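Local structure of DNA polymerase III, gamma subunit-related protein (Thermotoga maritima, 2GNO) at residues S50-I55 and Y85-D90; G18-I23 and A113-N118; Q5-K10 and P39-K44. The protein probably binds DNA and is related to the gamma subunit of the bacterial replicative polymerase, DNA polymerase III. One frame throughout, in Å; residues are numbered along the deposited sequence.

Contact 1 (S50-I55 and Y85-D90); sequences SDVLEI and YVIVHD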
loop_
_atom_site.group_PDB
_atom_site.type_symbol
_atom_site.label_atom_id
_atom_site.label_comp_id
_atom_site.label_asym_id
_atom_site.label_seq_id
_atom_site.Cartn_x
_atom_site.Cartn_y
_atom_site.Cartn_z
ATOM N N SER A 50 0.020 -24.675 -2.054
ATOM C CA SER A 50 -0.152 -25.609 -0.954
ATOM C C SER A 50 0.804 -25.316 0.213
ATOM O O SER A 50 0.531 -25.738 1.332
ATOM C CB SER A 50 0.167 -27.009 -1.458
ATOM O OG SER A 50 1.486 -27.035 -1.956
ATOM N N ASP A 51 1.925 -24.629 -0.066
ATOM C CA ASP A 51 2.960 -24.280 0.940
ATOM C C ASP A 51 2.951 -22.849 1.534
ATOM O O ASP A 51 3.530 -22.648 2.591
ATOM C CB ASP A 51 4.342 -24.571 0.354
ATOM C CG ASP A 51 4.564 -26.053 0.061
ATOM O OD1 ASP A 51 3.639 -26.842 0.263
ATOM O OD2 ASP A 51 5.673 -26.443 -0.363
ATOM N N VAL A 52 2.336 -21.886 0.859
ATOM C CA VAL A 52 2.233 -20.496 1.326
ATOM C C VAL A 52 0.819 -19.934 1.126
ATOM O O VAL A 52 0.291 -19.949 0.005
ATOM C CB VAL A 52 3.200 -19.527 0.576
ATOM C CG1 VAL A 52 3.128 -18.106 1.166
ATOM C CG2 VAL A 52 4.620 -20.045 0.588
ATOM N N LEU A 53 0.236 -19.390 2.196
ATOM C CA LEU A 53 -1.103 -18.801 2.156
ATOM C C LEU A 53 -0.996 -17.313 2.456
ATOM O O LEU A 53 -0.376 -16.925 3.437
ATOM C CB LEU A 53 -2.019 -19.443 3.201
ATOM C CG LEU A 53 -3.403 -18.788 3.407
ATOM C CD1 LEU A 53 -4.241 -18.866 2.157
ATOM C CD2 LEU A 53 -4.106 -19.410 4.577
ATOM N N GLU A 54 -1.631 -16.498 1.623
ATOM C CA GLU A 54 -1.652 -15.060 1.796
ATOM C C GLU A 54 -3.049 -14.642 2.228
ATOM O O GLU A 54 -4.031 -15.017 1.589
ATOM C CB GLU A 54 -1.268 -14.380 0.495
ATOM C CG GLU A 54 -1.011 -12.887 0.584
ATOM C CD GLU A 54 -0.627 -12.282 -0.766
ATOM O OE1 GLU A 54 -0.562 -13.022 -1.762
ATOM O OE2 GLU A 54 -0.393 -11.063 -0.833
ATOM N N ILE A 55 -3.133 -13.899 3.327
ATOM C CA ILE A 55 -4.391 -13.378 3.850
ATOM C C ILE A 55 -4.334 -11.875 3.668
ATOM O O ILE A 55 -3.457 -11.217 4.225
ATOM C CB ILE A 55 -4.623 -13.772 5.318
ATOM C CG1 ILE A 55 -4.875 -15.288 5.436
ATOM C CG2 ILE A 55 -5.805 -13.027 5.921
ATOM C CD1 ILE A 55 -6.221 -15.806 4.839
ATOM N N TYR A 85 4.173 -21.593 5.164
ATOM C CA TYR A 85 4.149 -20.173 5.492
ATOM C C TYR A 85 2.777 -19.537 5.373
ATOM O O TYR A 85 2.045 -19.864 4.471
ATOM C CB TYR A 85 5.084 -19.420 4.545
ATOM C CG TYR A 85 6.524 -19.858 4.643
ATOM C CD1 TYR A 85 6.961 -21.024 4.013
ATOM C CD2 TYR A 85 7.464 -19.084 5.309
ATOM C CE1 TYR A 85 8.262 -21.444 4.111
ATOM C CE2 TYR A 85 8.785 -19.507 5.429
ATOM C CZ TYR A 85 9.170 -20.698 4.822
ATOM O OH TYR A 85 10.458 -21.146 4.855
ATOM N N VAL A 86 2.433 -18.657 6.309
ATOM C CA VAL A 86 1.182 -17.916 6.251
ATOM C C VAL A 86 1.553 -16.441 6.310
ATOM O O VAL A 86 2.235 -16.032 7.231
ATOM C CB VAL A 86 0.208 -18.243 7.412
ATOM C CG1 VAL A 86 -1.006 -17.314 7.373
ATOM C CG2 VAL A 86 -0.227 -19.676 7.352
ATOM N N ILE A 87 1.091 -15.653 5.332
ATOM C CA ILE A 87 1.355 -14.226 5.278
ATOM C C ILE A 87 0.056 -13.475 5.559
ATOM O O ILE A 87 -0.944 -13.713 4.892
ATOM C CB ILE A 87 1.932 -13.830 3.931
ATOM C CG1 ILE A 87 3.242 -14.601 3.683
ATOM C CG2 ILE A 87 2.194 -12.335 3.891
ATOM C CD1 ILE A 87 3.634 -14.652 2.262
ATOM N N VAL A 88 0.059 -12.615 6.574
ATOM C CA VAL A 88 -1.145 -11.829 6.923
ATOM C C VAL A 88 -0.724 -10.377 6.771
ATOM O O VAL A 88 0.029 -9.870 7.592
ATOM C CB VAL A 88 -1.607 -12.075 8.348
ATOM C CG1 VAL A 88 -2.919 -11.296 8.637
ATOM C CG2 VAL A 88 -1.777 -13.577 8.593
ATOM N N HIS A 89 -1.214 -9.719 5.728
ATOM C CA HIS A 89 -0.836 -8.323 5.471
ATOM C C HIS A 89 -1.623 -7.335 6.301
ATOM O O HIS A 89 -2.834 -7.502 6.444
ATOM C CB HIS A 89 -1.049 -7.966 4.009
ATOM C CG HIS A 89 -0.175 -8.731 3.053
ATOM N ND1 HIS A 89 1.197 -8.685 3.116
ATOM C CD2 HIS A 89 -0.469 -9.420 1.930
ATOM C CE1 HIS A 89 1.708 -9.395 2.132
ATOM N NE2 HIS A 89 0.718 -9.837 1.384
ATOM N N ASP A 90 -0.964 -6.316 6.849
ATOM C CA ASP A 90 -1.655 -5.286 7.653
ATOM C C ASP A 90 -2.549 -5.908 8.737
ATOM O O ASP A 90 -3.745 -5.611 8.838
ATOM C CB ASP A 90 -2.392 -4.343 6.693
ATOM C CG ASP A 90 -1.427 -3.501 5.858
ATOM O OD1 ASP A 90 -0.472 -2.933 6.434
ATOM O OD2 ASP A 90 -1.647 -3.346 4.643
#

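Contact 2 (G18-I23 and A113-N118); sequences GISILI and AVIVLN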
loop_
_atom_site.group_PDB
_atom_site.type_symbol
_atom_site.label_atom_id
_atom_site.label_comp_id
_atom_site.label_asym_id
_atom_site.label_seq_id
_atom_site.Cartn_x
_atom_site.Cartn_y
_atom_site.Cartn_z
ATOM N N GLY A 18 8.653 -23.684 14.801
ATOM C CA GLY A 18 7.395 -22.979 14.691
ATOM C C GLY A 18 7.738 -21.566 15.085
ATOM O O GLY A 18 8.444 -21.365 16.069
ATOM N N ILE A 19 7.278 -20.581 14.318
ATOM C CA ILE A 19 7.560 -19.192 14.663
ATOM C C ILE A 19 6.549 -18.239 14.062
ATOM O O ILE A 19 6.098 -18.435 12.937
ATOM C CB ILE A 19 8.996 -18.759 14.252
ATOM C CG1 ILE A 19 9.362 -17.400 14.894
ATOM C CG2 ILE A 19 9.191 -18.749 12.711
ATOM C CD1 ILE A 19 10.741 -16.972 14.656
ATOM N N SER A 20 6.197 -17.230 14.857
ATOM C CA SER A 20 5.303 -16.164 14.480
ATOM C C SER A 20 6.185 -14.926 14.447
ATOM O O SER A 20 6.861 -14.618 15.426
ATOM C CB SER A 20 4.156 -16.041 15.469
ATOM O OG SER A 20 3.321 -17.181 15.345
ATOM N N ILE A 21 6.209 -14.251 13.304
ATOM C CA ILE A 21 7.034 -13.063 13.106
ATOM C C ILE A 21 6.143 -11.927 12.658
ATOM O O ILE A 21 5.129 -12.140 11.978
ATOM C CB ILE A 21 8.109 -13.323 11.993
ATOM C CG1 ILE A 21 9.003 -14.510 12.368
ATOM C CG2 ILE A 21 8.957 -12.059 11.744
ATOM C CD1 ILE A 21 9.964 -14.960 11.257
ATOM N N LEU A 22 6.492 -10.724 13.078
ATOM C CA LEU A 22 5.774 -9.542 12.683
ATOM C C LEU A 22 6.805 -8.685 12.014
ATOM O O LEU A 22 7.809 -8.307 12.657
ATOM C CB LEU A 22 5.162 -8.783 13.859
ATOM C CG LEU A 22 4.362 -7.533 13.421
ATOM C CD1 LEU A 22 3.026 -7.894 12.831
ATOM C CD2 LEU A 22 4.158 -6.678 14.567
ATOM N N ILE A 23 6.583 -8.400 10.729
ATOM C CA ILE A 23 7.467 -7.534 9.954
ATOM C C ILE A 23 6.844 -6.156 10.063
ATOM O O ILE A 23 5.715 -5.933 9.606
ATOM C CB ILE A 23 7.656 -8.027 8.518
ATOM C CG1 ILE A 23 8.404 -9.368 8.592
ATOM C CG2 ILE A 23 8.459 -7.004 7.707
ATOM C CD1 ILE A 23 8.620 -10.049 7.330
ATOM N N ALA A 113 5.628 -24.740 10.762
ATOM C CA ALA A 113 4.992 -23.476 10.376
ATOM C C ALA A 113 5.743 -22.161 10.646
ATOM O O ALA A 113 6.431 -21.999 11.637
ATOM C CB ALA A 113 3.639 -23.388 11.036
ATOM N N VAL A 114 5.576 -21.214 9.743
ATOM C CA VAL A 114 6.143 -19.876 9.890
ATOM C C VAL A 114 4.974 -18.953 9.620
ATOM O O VAL A 114 4.411 -19.006 8.540
ATOM C CB VAL A 114 7.263 -19.587 8.913
ATOM C CG1 VAL A 114 7.781 -18.150 9.116
ATOM C CG2 VAL A 114 8.382 -20.608 9.083
ATOM N N ILE A 115 4.578 -18.147 10.599
ATOM C CA ILE A 115 3.478 -17.211 10.408
ATOM C C ILE A 115 4.147 -15.859 10.272
ATOM O O ILE A 115 4.921 -15.466 11.156
ATOM C CB ILE A 115 2.463 -17.224 11.557
ATOM C CG1 ILE A 115 1.881 -18.641 11.734
ATOM C CG2 ILE A 115 1.370 -16.195 11.265
ATOM C CD1 ILE A 115 0.921 -18.790 12.939
ATOM N N VAL A 116 3.888 -15.181 9.149
ATOM C CA VAL A 116 4.486 -13.882 8.857
ATOM C C VAL A 116 3.391 -12.824 8.800
ATOM O O VAL A 116 2.698 -12.680 7.815
ATOM C CB VAL A 116 5.229 -13.899 7.497
ATOM C CG1 VAL A 116 6.086 -12.604 7.347
ATOM C CG2 VAL A 116 6.129 -15.129 7.415
ATOM N N LEU A 117 3.241 -12.090 9.890
ATOM C CA LEU A 117 2.292 -11.023 9.978
ATOM C C LEU A 117 3.055 -9.764 9.603
ATOM O O LEU A 117 4.286 -9.724 9.729
ATOM C CB LEU A 117 1.822 -10.867 11.425
ATOM C CG LEU A 117 1.231 -12.064 12.172
ATOM C CD1 LEU A 117 0.767 -11.636 13.553
ATOM C CD2 LEU A 117 0.098 -12.620 11.447
ATOM N N ASN A 118 2.360 -8.753 9.100
ATOM C CA ASN A 118 3.012 -7.470 8.818
ATOM C C ASN A 118 2.084 -6.305 9.127
ATOM O O ASN A 118 0.851 -6.407 9.039
ATOM C CB ASN A 118 3.684 -7.383 7.430
ATOM C CG ASN A 118 2.707 -7.463 6.283
ATOM O OD1 ASN A 118 1.919 -6.567 6.078
ATOM N ND2 ASN A 118 2.831 -8.508 5.463
HETATM O O HOH W 1 9.001 -23.612 11.593
#

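Contact 3 (Q5-K10 and P39-K44); sequences QLETLK and PEYVEK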
loop_
_atom_site.group_PDB
_atom_site.type_symbol
_atom_site.label_atom_id
_atom_site.label_comp_id
_atom_site.label_asym_id
_atom_site.label_seq_id
_atom_site.Cartn_x
_atom_site.Cartn_y
_atom_site.Cartn_z
ATOM N N GLN A 5 18.782 -8.224 5.714
ATOM C CA GLN A 5 17.565 -8.365 6.530
ATOM C C GLN A 5 17.029 -9.784 6.362
ATOM O O GLN A 5 16.905 -10.510 7.340
ATOM C CB GLN A 5 16.487 -7.340 6.128
ATOM C CG GLN A 5 15.330 -7.198 7.138
ATOM C CD GLN A 5 15.695 -6.348 8.360
ATOM O OE1 GLN A 5 16.132 -5.204 8.224
ATOM N NE2 GLN A 5 15.435 -6.870 9.548
ATOM N N LEU A 6 16.753 -10.161 5.113
ATOM C CA LEU A 6 16.252 -11.489 4.766
ATOM C C LEU A 6 17.133 -12.621 5.320
ATOM O O LEU A 6 16.605 -13.635 5.793
ATOM C CB LEU A 6 16.107 -11.626 3.248
ATOM C CG LEU A 6 15.042 -10.801 2.517
ATOM C CD1 LEU A 6 15.225 -10.860 1.019
ATOM C CD2 LEU A 6 13.622 -11.254 2.890
ATOM N N GLU A 7 18.456 -12.424 5.307
ATOM C CA GLU A 7 19.408 -13.429 5.801
ATOM C C GLU A 7 19.337 -13.619 7.313
ATOM O O GLU A 7 19.486 -14.740 7.795
ATOM C CB GLU A 7 20.851 -13.089 5.357
ATOM C CG GLU A 7 21.871 -14.226 5.570
ATOM C CD GLU A 7 21.512 -15.518 4.809
ATOM O OE1 GLU A 7 20.910 -15.432 3.712
ATOM O OE2 GLU A 7 21.856 -16.618 5.297
ATOM N N THR A 8 19.105 -12.530 8.052
ATOM C CA THR A 8 18.986 -12.579 9.515
ATOM C C THR A 8 17.734 -13.374 9.889
ATOM O O THR A 8 17.790 -14.239 10.761
ATOM C CB THR A 8 18.979 -11.169 10.114
ATOM O OG1 THR A 8 20.187 -10.495 9.727
ATOM C CG2 THR A 8 18.906 -11.220 11.638
ATOM N N LEU A 9 16.629 -13.085 9.198
ATOM C CA LEU A 9 15.365 -13.800 9.368
ATOM C C LEU A 9 15.469 -15.282 9.060
ATOM O O LEU A 9 14.925 -16.104 9.796
ATOM C CB LEU A 9 14.268 -13.218 8.454
ATOM C CG LEU A 9 13.536 -11.975 8.921
ATOM C CD1 LEU A 9 12.672 -11.405 7.826
ATOM C CD2 LEU A 9 12.711 -12.307 10.149
ATOM N N LYS A 10 16.118 -15.595 7.942
ATOM C CA LYS A 10 16.335 -16.965 7.484
ATOM C C LYS A 10 16.970 -17.834 8.563
ATOM O O LYS A 10 16.522 -18.957 8.804
ATOM C CB LYS A 10 17.204 -16.959 6.202
ATOM C CG LYS A 10 17.480 -18.335 5.617
ATOM C CD LYS A 10 18.236 -18.248 4.324
ATOM C CE LYS A 10 18.585 -19.622 3.774
ATOM N NZ LYS A 10 19.398 -20.448 4.689
ATOM N N PRO A 39 9.447 -16.490 2.086
ATOM C CA PRO A 39 9.455 -17.933 1.937
ATOM C C PRO A 39 10.422 -18.464 0.888
ATOM O O PRO A 39 11.132 -19.448 1.151
ATOM C CB PRO A 39 7.997 -18.244 1.577
ATOM C CG PRO A 39 7.254 -17.077 2.083
ATOM C CD PRO A 39 8.098 -15.941 1.881
ATOM N N GLU A 40 10.442 -17.841 -0.282
ATOM C CA GLU A 40 11.374 -18.231 -1.331
ATOM C C GLU A 40 12.810 -17.950 -0.929
ATOM O O GLU A 40 13.696 -18.718 -1.273
ATOM C CB GLU A 40 11.041 -17.589 -2.661
ATOM C CG GLU A 40 12.050 -17.906 -3.738
ATOM C CD GLU A 40 11.584 -17.570 -5.124
ATOM O OE1 GLU A 40 10.422 -17.185 -5.334
ATOM O OE2 GLU A 40 12.407 -17.711 -6.006
ATOM N N TYR A 41 13.048 -16.860 -0.208
ATOM C CA TYR A 41 14.391 -16.560 0.260
ATOM C C TYR A 41 14.890 -17.637 1.238
ATOM O O TYR A 41 16.042 -18.031 1.177
ATOM C CB TYR A 41 14.479 -15.190 0.894
ATOM C CG TYR A 41 15.916 -14.811 1.167
ATOM C CD1 TYR A 41 16.691 -14.226 0.185
ATOM C CD2 TYR A 41 16.517 -15.109 2.392
ATOM C CE1 TYR A 41 18.037 -13.927 0.418
ATOM C CE2 TYR A 41 17.836 -14.794 2.633
ATOM C CZ TYR A 41 18.592 -14.207 1.649
ATOM O OH TYR A 41 19.920 -13.901 1.888
ATOM N N VAL A 42 14.026 -18.120 2.125
ATOM C CA VAL A 42 14.426 -19.164 3.066
ATOM C C VAL A 42 14.574 -20.524 2.385
ATOM O O VAL A 42 15.520 -21.244 2.653
ATOM C CB VAL A 42 13.393 -19.320 4.216
ATOM C CG1 VAL A 42 13.712 -20.524 5.145
ATOM C CG2 VAL A 42 13.302 -18.057 5.039
ATOM N N GLU A 43 13.632 -20.866 1.515
ATOM C CA GLU A 43 13.593 -22.153 0.875
ATOM C C GLU A 43 14.400 -22.288 -0.406
ATOM O O GLU A 43 14.641 -23.411 -0.834
ATOM C CB GLU A 43 12.137 -22.502 0.576
ATOM C CG GLU A 43 11.209 -22.520 1.801
ATOM C CD GLU A 43 11.388 -23.724 2.714
ATOM O OE1 GLU A 43 12.005 -24.716 2.306
ATOM O OE2 GLU A 43 10.861 -23.674 3.837
ATOM N N LYS A 44 14.798 -21.165 -1.014
ATOM C CA LYS A 44 15.547 -21.150 -2.265
ATOM C C LYS A 44 14.798 -21.916 -3.325
ATOM O O LYS A 44 15.386 -22.699 -4.075
ATOM C CB LYS A 44 16.973 -21.710 -2.091
ATOM C CG LYS A 44 17.772 -21.089 -0.957
ATOM C CD LYS A 44 17.867 -19.596 -1.088
ATOM C CE LYS A 44 18.700 -19.018 0.007
ATOM N NZ LYS A 44 18.654 -17.535 -0.004
HETATM O O HOH W 2 20.677 -17.339 1.805
#

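Contact 1 (S50-I55 and Y85-D90)
Glu54 and His89 add a bond between side chains to an otherwise backbone-bonded pair of parallel strands: His89 NE2 lies 2.8 Å from Glu54 OE2. The oxygen sits at the imidazole edge, in the ring plane, but it is approached on its anti side and the N-H...O angle is only 136°. Carboxylate and ring planes stand 77° apart. Glu54 CG lies anti to the backbone N (chi1 -170°) and the chain is extended beyond it; the side chain crosses that of His89 obliquely. One face of the His89 ring carries Ile87 CG2 toward the rim.

Five backbone bonds join the strands. The first runs from Tyr85 N to Asp51 O (2.9 Å). The last, from His89 N to Ile55 O, is the longest at 3.1 Å. Beside Glu54, Val52 uses both branches: CG1 meets Ile87 CD1 at 3.7 Å and CG2 meets Tyr85 CB at 4.0 Å. Val52 also borders a bound 2-ethoxyethanol, probably from the crystallisation liquor. On the reverse face Leu53, Ile55 and Val86 pack against helix 64-74, which links these strands as a beta-alpha-beta unit.

Asn118 ND2 is hydrogen-bonded to His89 ND1. With a carboxylate at NE2 and an amide nitrogen at ND1, the ring is probably held in the tautomer protonated on NE2, its rotation fixed from two sides.

Contact 2 (G18-I23 and A113-N118)
Strands 19-23 and 113-118 run parallel, with a 24° angle between their directions and axes that come within 4.5 Å. Their register pairs Ile19 with Val114 and ends with Ile23 beside Asn118. Five backbone bonds alternate in direction. Ile19 N to Ala113 O is the longest at 3.1 Å; Ile115 N to Ile19 O, Ile21 N to Ile115 O, Leu117 N to Ile21 O and Ile23 N to Leu117 O are all 2.8 Å. At the start, a water donates to Ala113 O and is held weakly by Gly18 N. Gly18 has a positive phi of 107°, at which a CB would press on the carbonyl oxygen of the preceding residue.

Strand 113-119 is the middle strand of a five-stranded parallel sheet and 19-24 its neighbour, next to the edge strand 134-137. This strand order is that of the AAA+ branch of P-loop NTPases, although the loop after strand 19-24 lacks the Gly-Lys-Thr/Ser signature of a P-loop.

On the face covered by helices 5-14 and 30-43, Ile19 and Val114 lie side by side, CG2 to CG1 at 3.9 Å. Ile19 CG2 occupies the crowded position between backbone N and carbonyl carbon. Further on, Ile23 CD1 reaches back to Val116 CG1 at 3.6 Å, while Ile21 and Val114 pack under Ile13. Asn118 CB lies beside Ile23 CB, and the amide turns away, where, besides His89, it bonds Asp90 N through OD1 and Ser35 OG through ND2. On the reverse face the chain of Leu22 crosses that of Leu117 at about a right angle, bringing Leu22 CD1 within 3.5 Å of Leu117 CB. Ser20 OG rests 3.8 Å from Ile115 CD1, its polar need met by a hydrogen bond to Leu106 O.

Contact 3 (Q5-K10 and P39-K44)
Tyr41 meets Leu6 and Glu7 where helices 5-14 and 30-43 pack together on one face of the alpha/beta sheet; the axes of segments 5-10 and 39-43 pass 9.6 Å apart at a signed crossing angle of -65°. Tyr41 CG lies anti to the backbone N (chi1 -171°), beside its carbonyl carbon, and Leu6 CB forms a CH-pi contact, 3.6 Å from the ring centroid and nearly on the ring normal. The hydroxyl donates to Glu7: Tyr41 OH lies 2.6 Å from Glu7 OE1, which uses its anti lone pair. Carboxylate and ring stand 70° apart. Lys10 crosses the tyrosine at about a right angle, with CD 3.9 Å from Tyr41 CE2, and Lys10 CE touches Val42 O. An alanine at Tyr41 would probably leave Glu7 OE1 without its hydroxyl partner and open a gap beside Leu6.

In the next shell, Glu14 forms a salt bridge with Lys10 NZ. Glu7 OE1 also accepts from a water 2.7 Å away, which in turn accepts from Lys44 NZ. Lys44, just past the helix end with positive phi, folds back over the ring face opposite Leu6. Its NZ stands 3.6 Å above the plane of the Tyr41 ring, over the centre, and makes a weak 2.9 Å bond to Tyr41 O.

From the N terminus, helix 5-14 opens contact 3 and strand 19-24 then opens contact 2. Contact 3 closes at 39-44 while contact 2 is still open, so these two cross. Contact 1 opens next, at 50-55, and closes at 85-90 around helix 64-74; it is nested inside the long loop that contact 2 closes at 113-118. Contacts 1 and 2 share the sheet: strands 84-88 and 113-119 are neighbours, joined by Val86 O to Val116 N (2.7 Å). Contact 3 lies on the sheet's helical cover, tied to contact 1 by Tyr85 OH to Glu43 OE2 (2.8 Å) and to contact 2 by Leu9 packing on Ile21.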